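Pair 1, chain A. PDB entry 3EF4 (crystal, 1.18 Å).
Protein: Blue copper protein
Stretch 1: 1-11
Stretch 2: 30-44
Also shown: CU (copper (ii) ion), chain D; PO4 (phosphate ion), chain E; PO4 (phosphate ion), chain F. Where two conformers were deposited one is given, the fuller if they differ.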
# COMPACT_ATOMS: atom_id res chain seq x y z
N ALA A 1 2.52 2.78 17.39
CA ALA A 1 3.77 2.25 16.84
C ALA A 1 3.94 2.67 15.37
O ALA A 1 2.99 2.64 14.62
CB ALA A 1 3.72 0.73 17.00
N GLU A 2 5.12 3.11 14.95
CA GLU A 2 5.35 3.51 13.57
C GLU A 2 5.86 2.36 12.72
O GLU A 2 6.68 1.54 13.19
CB GLU A 2 6.41 4.60 13.58
CG GLU A 2 6.76 5.23 12.24
CD GLU A 2 7.83 6.29 12.40
OE1 GLU A 2 9.01 6.00 12.62
OE2 GLU A 2 7.47 7.48 12.32
N HIS A 3 5.42 2.30 11.49
CA HIS A 3 5.83 1.29 10.53
C HIS A 3 6.38 2.04 9.33
O HIS A 3 5.81 3.10 9.01
CB HIS A 3 4.72 0.39 10.11
CG HIS A 3 4.20 -0.44 11.22
ND1 HIS A 3 4.50 -1.78 11.30
CD2 HIS A 3 3.47 -0.13 12.30
CE1 HIS A 3 3.93 -2.26 12.39
NE2 HIS A 3 3.30 -1.29 13.01
N ILE A 4 7.42 1.52 8.73
CA ILE A 4 8.06 2.16 7.57
C ILE A 4 7.88 1.32 6.33
O ILE A 4 8.06 0.10 6.37
CB ILE A 4 9.58 2.31 7.85
CG1 ILE A 4 9.84 3.11 9.13
CG2 ILE A 4 10.25 2.95 6.63
CD1 ILE A 4 9.36 4.55 9.09
N VAL A 5 7.52 1.99 5.23
CA VAL A 5 7.49 1.35 3.93
C VAL A 5 8.39 2.12 3.01
O VAL A 5 8.22 3.32 2.81
CB VAL A 5 6.06 1.31 3.39
CG1 VAL A 5 6.05 0.77 1.98
CG2 VAL A 5 5.19 0.49 4.32
N GLU A 6 9.41 1.46 2.50
CA GLU A 6 10.32 2.10 1.58
C GLU A 6 9.83 2.07 0.13
O GLU A 6 9.29 1.05 -0.32
CB GLU A 6 11.68 1.39 1.62
CG GLU A 6 12.37 1.45 2.96
CD GLU A 6 13.81 0.93 2.91
OE1 GLU A 6 14.13 0.26 1.90
OE2 GLU A 6 14.53 1.22 3.87
N MET A 7 10.03 3.18 -0.58
CA MET A 7 9.81 3.26 -2.02
C MET A 7 11.11 2.90 -2.75
O MET A 7 12.07 3.69 -2.60
CB MET A 7 9.18 4.64 -2.30
CG MET A 7 7.80 4.72 -1.69
SD MET A 7 6.83 6.22 -1.81
CE MET A 7 7.79 7.33 -0.80
N ARG A 8 11.12 1.80 -3.49
CA ARG A 8 12.39 1.27 -4.03
C ARG A 8 12.29 0.95 -5.53
O ARG A 8 11.33 0.44 -6.04
CB ARG A 8 12.82 0.00 -3.30
CG ARG A 8 13.09 0.23 -1.82
CD ARG A 8 13.71 -0.98 -1.18
NE ARG A 8 15.05 -1.25 -1.70
CZ ARG A 8 16.20 -1.10 -1.10
NH1 ARG A 8 17.29 -1.45 -1.80
NH2 ARG A 8 16.32 -0.61 0.12
N ASN A 9 13.38 1.28 -6.24
CA ASN A 9 13.53 0.90 -7.62
C ASN A 9 13.64 -0.62 -7.76
O ASN A 9 13.13 -1.18 -8.71
CB ASN A 9 14.76 1.53 -8.20
CG ASN A 9 14.67 3.04 -8.29
OD1 ASN A 9 13.56 3.59 -8.26
ND2 ASN A 9 15.83 3.66 -8.33
N LYS A 10 14.28 -1.28 -6.81
CA LYS A 10 14.46 -2.71 -6.83
C LYS A 10 14.56 -3.28 -5.42
O LYS A 10 15.16 -2.59 -4.59
CB LYS A 10 15.76 -3.04 -7.64
N ASP A 11 14.07 -4.49 -5.09
CA ASP A 11 14.45 -5.08 -3.81
C ASP A 11 15.60 -6.07 -4.01
O ASP A 11 16.12 -6.24 -5.12
CB ASP A 11 13.28 -5.77 -3.13
CG ASP A 11 12.66 -6.87 -3.96
OD1 ASP A 11 13.29 -7.35 -4.92
OD2 ASP A 11 11.52 -7.22 -3.55
N ASP A 30 -1.51 3.52 14.89
CA ASP A 30 -0.18 3.45 14.31
C ASP A 30 -0.06 4.41 13.14
O ASP A 30 -1.00 4.83 12.51
CB ASP A 30 0.13 2.05 13.82
CG ASP A 30 0.35 1.06 14.95
OD1 ASP A 30 0.48 -0.14 14.63
OD2 ASP A 30 0.40 1.44 16.14
N THR A 31 1.16 4.75 12.84
CA THR A 31 1.43 5.47 11.61
C THR A 31 2.19 4.57 10.66
O THR A 31 3.02 3.73 11.05
CB THR A 31 2.27 6.74 11.78
OG1 THR A 31 3.40 6.25 12.51
CG2 THR A 31 1.71 7.81 12.68
N VAL A 32 1.94 4.75 9.38
CA VAL A 32 2.73 4.11 8.37
C VAL A 32 3.38 5.22 7.54
O VAL A 32 2.69 6.04 6.92
CB VAL A 32 1.92 3.16 7.46
CG1 VAL A 32 2.83 2.46 6.46
CG2 VAL A 32 1.16 2.15 8.31
N LYS A 33 4.70 5.29 7.56
CA LYS A 33 5.43 6.31 6.81
C LYS A 33 6.04 5.69 5.57
O LYS A 33 6.81 4.71 5.68
CB LYS A 33 6.62 6.87 7.63
CG LYS A 33 6.45 7.47 8.93
CD LYS A 33 7.72 8.26 9.30
CE LYS A 33 7.22 9.34 10.26
NZ LYS A 33 8.38 10.20 10.69
N PHE A 34 5.69 6.25 4.44
CA PHE A 34 6.22 5.87 3.14
C PHE A 34 7.38 6.80 2.84
O PHE A 34 7.19 8.02 2.81
CB PHE A 34 5.12 5.99 2.06
CG PHE A 34 3.93 5.10 2.38
CD1 PHE A 34 2.90 5.56 3.19
CD2 PHE A 34 3.89 3.81 1.91
CE1 PHE A 34 1.87 4.72 3.52
CE2 PHE A 34 2.83 2.96 2.24
CZ PHE A 34 1.83 3.44 3.05
N VAL A 35 8.58 6.22 2.72
CA VAL A 35 9.79 7.01 2.65
C VAL A 35 10.46 6.87 1.29
O VAL A 35 10.48 5.77 0.74
CB VAL A 35 10.77 6.66 3.79
CG1 VAL A 35 10.14 7.03 5.14
CG2 VAL A 35 11.22 5.20 3.77
N PRO A 36 10.96 7.96 0.73
CA PRO A 36 11.54 7.94 -0.61
C PRO A 36 12.99 7.44 -0.62
O PRO A 36 13.96 8.16 -0.93
CB PRO A 36 11.47 9.42 -0.97
CG PRO A 36 11.70 10.14 0.34
CD PRO A 36 10.91 9.32 1.30
N THR A 37 13.14 6.16 -0.27
CA THR A 37 14.49 5.56 -0.23
C THR A 37 15.21 5.76 -1.55
O THR A 37 16.38 6.18 -1.60
CB THR A 37 14.33 4.09 0.16
OG1 THR A 37 13.58 4.02 1.38
CG2 THR A 37 15.68 3.39 0.32
N ASP A 38 14.50 5.48 -2.62
CA ASP A 38 14.87 5.90 -3.97
C ASP A 38 13.96 7.06 -4.37
O ASP A 38 12.78 7.09 -4.00
CB ASP A 38 14.75 4.72 -4.95
CG ASP A 38 15.76 3.65 -4.65
OD1 ASP A 38 15.47 2.46 -4.76
OD2 ASP A 38 16.93 4.04 -4.29
N LYS A 39 14.46 7.98 -5.18
CA LYS A 39 13.65 9.06 -5.70
C LYS A 39 12.76 8.58 -6.85
O LYS A 39 12.88 7.51 -7.44
CB LYS A 39 14.51 10.24 -6.19
CG LYS A 39 15.36 10.81 -5.06
CD LYS A 39 16.24 11.92 -5.58
N SER A 40 11.81 9.41 -7.16
CA SER A 40 10.90 9.31 -8.31
C SER A 40 9.76 8.36 -8.07
O SER A 40 9.27 7.78 -9.05
CB SER A 40 11.65 8.98 -9.59
OG SER A 40 12.67 9.96 -9.80
N HIS A 41 9.32 8.23 -6.83
CA HIS A 41 8.15 7.48 -6.44
C HIS A 41 7.21 8.32 -5.62
O HIS A 41 7.58 9.38 -5.14
CB HIS A 41 8.55 6.28 -5.60
CG HIS A 41 9.52 5.35 -6.25
ND1 HIS A 41 9.13 4.44 -7.22
CD2 HIS A 41 10.87 5.23 -6.07
CE1 HIS A 41 10.20 3.79 -7.60
NE2 HIS A 41 11.28 4.23 -6.93
N ASN A 42 5.99 7.88 -5.43
CA ASN A 42 5.12 8.42 -4.42
C ASN A 42 4.29 7.29 -3.81
O ASN A 42 4.35 6.14 -4.21
CB ASN A 42 4.24 9.56 -4.89
CG ASN A 42 2.95 9.16 -5.59
OD1 ASN A 42 2.91 8.17 -6.32
ND2 ASN A 42 1.93 9.95 -5.34
N ALA A 43 3.45 7.70 -2.86
CA ALA A 43 2.45 6.77 -2.30
C ALA A 43 1.15 7.54 -2.19
O ALA A 43 1.09 8.64 -1.66
CB ALA A 43 2.86 6.23 -0.96
N GLU A 44 0.09 6.97 -2.73
CA GLU A 44 -1.25 7.57 -2.68
C GLU A 44 -2.30 6.48 -2.66
O GLU A 44 -2.13 5.38 -3.21
CB GLU A 44 -1.45 8.53 -3.84
CG GLU A 44 -1.47 7.87 -5.22
CD GLU A 44 -1.66 8.92 -6.27
OE1 GLU A 44 -0.77 9.73 -6.49
OE2 GLU A 44 -2.73 9.02 -6.88
CU CU D . 7.27 4.16 -7.92
P PO4 E . 7.60 -2.25 9.02
O1 PO4 E . 8.88 -3.07 8.64
O2 PO4 E . 6.59 -3.14 9.83
O3 PO4 E . 8.01 -0.99 9.88
O4 PO4 E . 6.88 -1.74 7.69
P PO4 F . 1.89 -2.73 16.00
O1 PO4 F . 3.32 -2.08 15.80
O2 PO4 F . 1.98 -3.86 17.11
O3 PO4 F . 0.87 -1.63 16.46
O4 PO4 F . 1.41 -3.36 14.64
O HOH W 1 15.31 6.73 -8.48
O HOH W 2 12.05 5.78 -9.68
O HOH W 3 16.49 0.16 -5.24

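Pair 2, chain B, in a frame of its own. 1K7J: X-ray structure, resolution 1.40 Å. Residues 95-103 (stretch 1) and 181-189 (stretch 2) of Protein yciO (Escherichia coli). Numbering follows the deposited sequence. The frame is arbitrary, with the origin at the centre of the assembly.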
# COMPACT_ATOMS: atom_id res chain seq x y z
N GLY B 95 -2.67 -8.96 -5.31
CA GLY B 95 -3.79 -8.06 -5.44
C GLY B 95 -5.03 -8.30 -4.60
O GLY B 95 -5.19 -9.36 -3.99
N ASN B 96 -5.87 -7.27 -4.55
CA ASN B 96 -7.17 -7.28 -3.87
C ASN B 96 -7.25 -7.43 -2.35
O ASN B 96 -8.33 -7.27 -1.79
CB ASN B 96 -8.06 -8.35 -4.49
CG ASN B 96 -8.15 -8.23 -6.00
OD1 ASN B 96 -7.97 -7.15 -6.56
ND2 ASN B 96 -8.45 -9.34 -6.66
N TYR B 97 -6.12 -7.72 -1.70
CA TYR B 97 -6.13 -7.93 -0.26
C TYR B 97 -5.02 -7.24 0.52
O TYR B 97 -3.93 -7.00 0.00
CB TYR B 97 -5.97 -9.42 0.06
CG TYR B 97 -7.06 -10.33 -0.44
CD1 TYR B 97 -8.26 -10.47 0.26
CD2 TYR B 97 -6.86 -11.12 -1.57
CE1 TYR B 97 -9.23 -11.37 -0.15
CE2 TYR B 97 -7.83 -12.02 -2.00
CZ TYR B 97 -9.01 -12.14 -1.28
OH TYR B 97 -9.95 -13.06 -1.67
N THR B 98 -5.32 -6.96 1.78
CA THR B 98 -4.36 -6.42 2.73
C THR B 98 -4.49 -7.40 3.89
O THR B 98 -5.59 -7.65 4.39
CB THR B 98 -4.74 -5.02 3.22
OG1 THR B 98 -4.68 -4.09 2.13
CG2 THR B 98 -3.77 -4.57 4.32
N PHE B 99 -3.37 -7.98 4.31
CA PHE B 99 -3.39 -8.95 5.39
C PHE B 99 -2.74 -8.37 6.63
O PHE B 99 -1.59 -7.93 6.58
CB PHE B 99 -2.65 -10.22 4.96
CG PHE B 99 -3.23 -10.87 3.73
CD1 PHE B 99 -4.47 -11.51 3.79
CD2 PHE B 99 -2.55 -10.85 2.52
CE1 PHE B 99 -5.02 -12.11 2.65
CE2 PHE B 99 -3.08 -11.45 1.38
CZ PHE B 99 -4.33 -12.08 1.45
N ILE B 100 -3.46 -8.37 7.74
CA ILE B 100 -2.90 -7.84 8.98
C ILE B 100 -2.13 -8.94 9.69
O ILE B 100 -2.68 -10.00 10.01
CB ILE B 100 -3.99 -7.30 9.92
CG1 ILE B 100 -4.87 -6.28 9.18
CG2 ILE B 100 -3.35 -6.66 11.15
CD1 ILE B 100 -4.10 -5.20 8.48
N LEU B 101 -0.84 -8.69 9.92
CA LEU B 101 0.04 -9.64 10.58
C LEU B 101 0.99 -8.90 11.51
O LEU B 101 1.07 -7.67 11.49
CB LEU B 101 0.87 -10.38 9.52
CG LEU B 101 0.10 -11.30 8.58
CD1 LEU B 101 0.86 -11.45 7.27
CD2 LEU B 101 -0.12 -12.65 9.24
N LYS B 102 1.70 -9.64 12.35
CA LYS B 102 2.66 -9.02 13.25
C LYS B 102 3.91 -8.73 12.43
O LYS B 102 4.37 -9.58 11.67
CB LYS B 102 3.00 -9.96 14.41
CG LYS B 102 1.83 -10.20 15.35
CD LYS B 102 2.25 -11.01 16.56
CE LYS B 102 3.31 -10.29 17.38
NZ LYS B 102 3.71 -11.07 18.59
N GLY B 103 4.45 -7.53 12.58
CA GLY B 103 5.65 -7.16 11.84
C GLY B 103 6.92 -7.67 12.47
O GLY B 103 7.01 -7.80 13.70
N PRO B 181 -11.82 -0.46 -2.20
CA PRO B 181 -10.52 -0.74 -1.58
C PRO B 181 -10.26 -2.24 -1.45
O PRO B 181 -11.11 -3.06 -1.80
CB PRO B 181 -10.64 -0.05 -0.23
CG PRO B 181 -12.07 -0.30 0.12
CD PRO B 181 -12.79 0.01 -1.19
N THR B 182 -9.08 -2.59 -0.95
CA THR B 182 -8.75 -4.00 -0.76
C THR B 182 -9.61 -4.60 0.35
O THR B 182 -10.15 -3.89 1.20
CB THR B 182 -7.29 -4.20 -0.31
OG1 THR B 182 -7.09 -3.50 0.93
CG2 THR B 182 -6.31 -3.71 -1.35
N THR B 183 -9.74 -5.92 0.32
CA THR B 183 -10.45 -6.60 1.38
C THR B 183 -9.35 -6.77 2.43
O THR B 183 -8.25 -7.22 2.11
CB THR B 183 -10.96 -7.97 0.91
OG1 THR B 183 -12.11 -7.76 0.09
CG2 THR B 183 -11.32 -8.86 2.10
N VAL B 184 -9.64 -6.38 3.66
CA VAL B 184 -8.66 -6.48 4.72
C VAL B 184 -8.98 -7.66 5.62
O VAL B 184 -10.08 -7.75 6.18
CB VAL B 184 -8.63 -5.18 5.57
CG1 VAL B 184 -7.57 -5.29 6.66
CG2 VAL B 184 -8.34 -3.99 4.67
N ILE B 185 -8.03 -8.58 5.74
CA ILE B 185 -8.19 -9.77 6.56
C ILE B 185 -7.13 -9.78 7.65
O ILE B 185 -5.94 -9.66 7.36
CB ILE B 185 -8.00 -11.06 5.74
CG1 ILE B 185 -8.93 -11.07 4.52
CG2 ILE B 185 -8.27 -12.28 6.63
CD1 ILE B 185 -10.40 -11.11 4.86
N ASP B 186 -7.56 -9.91 8.90
CA ASP B 186 -6.61 -9.98 10.01
C ASP B 186 -6.33 -11.48 10.15
O ASP B 186 -7.25 -12.26 10.37
CB ASP B 186 -7.23 -9.44 11.30
CG ASP B 186 -6.25 -9.43 12.46
OD1 ASP B 186 -5.48 -10.41 12.60
OD2 ASP B 186 -6.25 -8.45 13.24
N LEU B 187 -5.07 -11.87 10.00
CA LEU B 187 -4.70 -13.28 10.08
C LEU B 187 -4.03 -13.68 11.39
O LEU B 187 -3.59 -14.83 11.53
CB LEU B 187 -3.78 -13.64 8.91
CG LEU B 187 -4.38 -13.55 7.50
CD1 LEU B 187 -3.29 -13.84 6.46
CD2 LEU B 187 -5.53 -14.54 7.37
N THR B 188 -3.95 -12.77 12.34
CA THR B 188 -3.31 -13.09 13.61
C THR B 188 -4.16 -14.07 14.43
O THR B 188 -5.36 -14.20 14.19
CB THR B 188 -3.03 -11.82 14.44
OG1 THR B 188 -4.26 -11.16 14.76
CG2 THR B 188 -2.13 -10.86 13.66
N ASP B 189 -3.51 -14.75 15.37
CA ASP B 189 -4.18 -15.73 16.22
C ASP B 189 -4.81 -16.86 15.41
O ASP B 189 -5.72 -17.54 15.89
CB ASP B 189 -5.24 -15.05 17.09
CG ASP B 189 -4.64 -14.03 18.04
OD1 ASP B 189 -3.69 -14.38 18.77
OD2 ASP B 189 -5.12 -12.87 18.06

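Both pairs consist of two neighbouring parallel strands, and 14 central residues superpose with an RMSD of 0.8 Å. The strand axes cross at -24° in pair 1 and -22° in pair 2, with closest approaches of 4.7 and 4.6 Å.

Four successive backbone hydrogen bonds match. In pair 1, Lys33(A) N donates to His3(A) O (2.9 Å), Val5(A) N to Lys33(A) O (2.8 Å), Val35(A) N to Val5(A) O (2.9 Å) and Met7(A) N to Val35(A) O (2.9 Å). At the matching positions of pair 2, Thr183(B) N donates to Asn96(B) O (2.9 Å), Thr98(B) N to Thr183(B) O (3.0 Å), Ile185(B) N to Thr98(B) O (2.9 Å) and Ile100(B) N to Ile185(B) O (2.8 Å). Because these bonds use main-chain atoms alone, the side chains can differ without disturbing the register. The ladders part after the last of these rungs: Met7(A) O accepts from Asp38(A) N (3.0 Å), whereas Ile100(B) O accepts from Leu187(B) N (3.0 Å), which matches Thr37(A), one position earlier.

On the face carrying Val5(A), the packing is apolar: Val5(A) CG2 lies 3.7 Å from Val32(A) CG1, and Val5(A) CB 3.6 Å from Phe34(A) CD2. Thr98(B) and Thr182(B), which match Val5(A) and Val32(A), fill nearly the same space but join through a hydrogen bond, OG1 to OG1 at 2.8 Å. Val184(B), in place of Phe34(A), is smaller, and Ile100(B) packs on it, CG1 to CG1 at 3.8 Å. Its counterpart Met7(A) places CE 4.1 Å from Phe34(A) CB and SD 4.1 Å from Ala43(A) CB.

The other face changes character. Ile4(A) CG2 meets Val35(A) CG2 at 3.8 Å, and the matching Tyr97(B) brings CD1 to 4.4 Å from Ile185(B) CG1. Next on this face, Glu6(A) sets CG 3.3 Å from Thr37(A) OG1 across the interface, while its OE1 forms a salt bridge with Arg8(A) NH2 (3.0 Å). Its counterpart Phe99(B) packs across with its ring, CD1 lying 3.7 Å from Leu187(B) CD1, and Leu101(B), matching Arg8(A), adds CD2 at 3.8 Å from Leu187(B) CB.

Past the ladder, pair 1 closes with polar side chains: Asn9(A) N donates to Asp38(A) OD1 (2.8 Å), and His41(A) NE2 to Asn9(A) OD1 (2.7 Å), while His41(A) ND1 binds copper at 2.0 Å. In pair 2, Thr188(B), matching Asp38(A), offers CG2 4.0 Å from Leu101(B) CA.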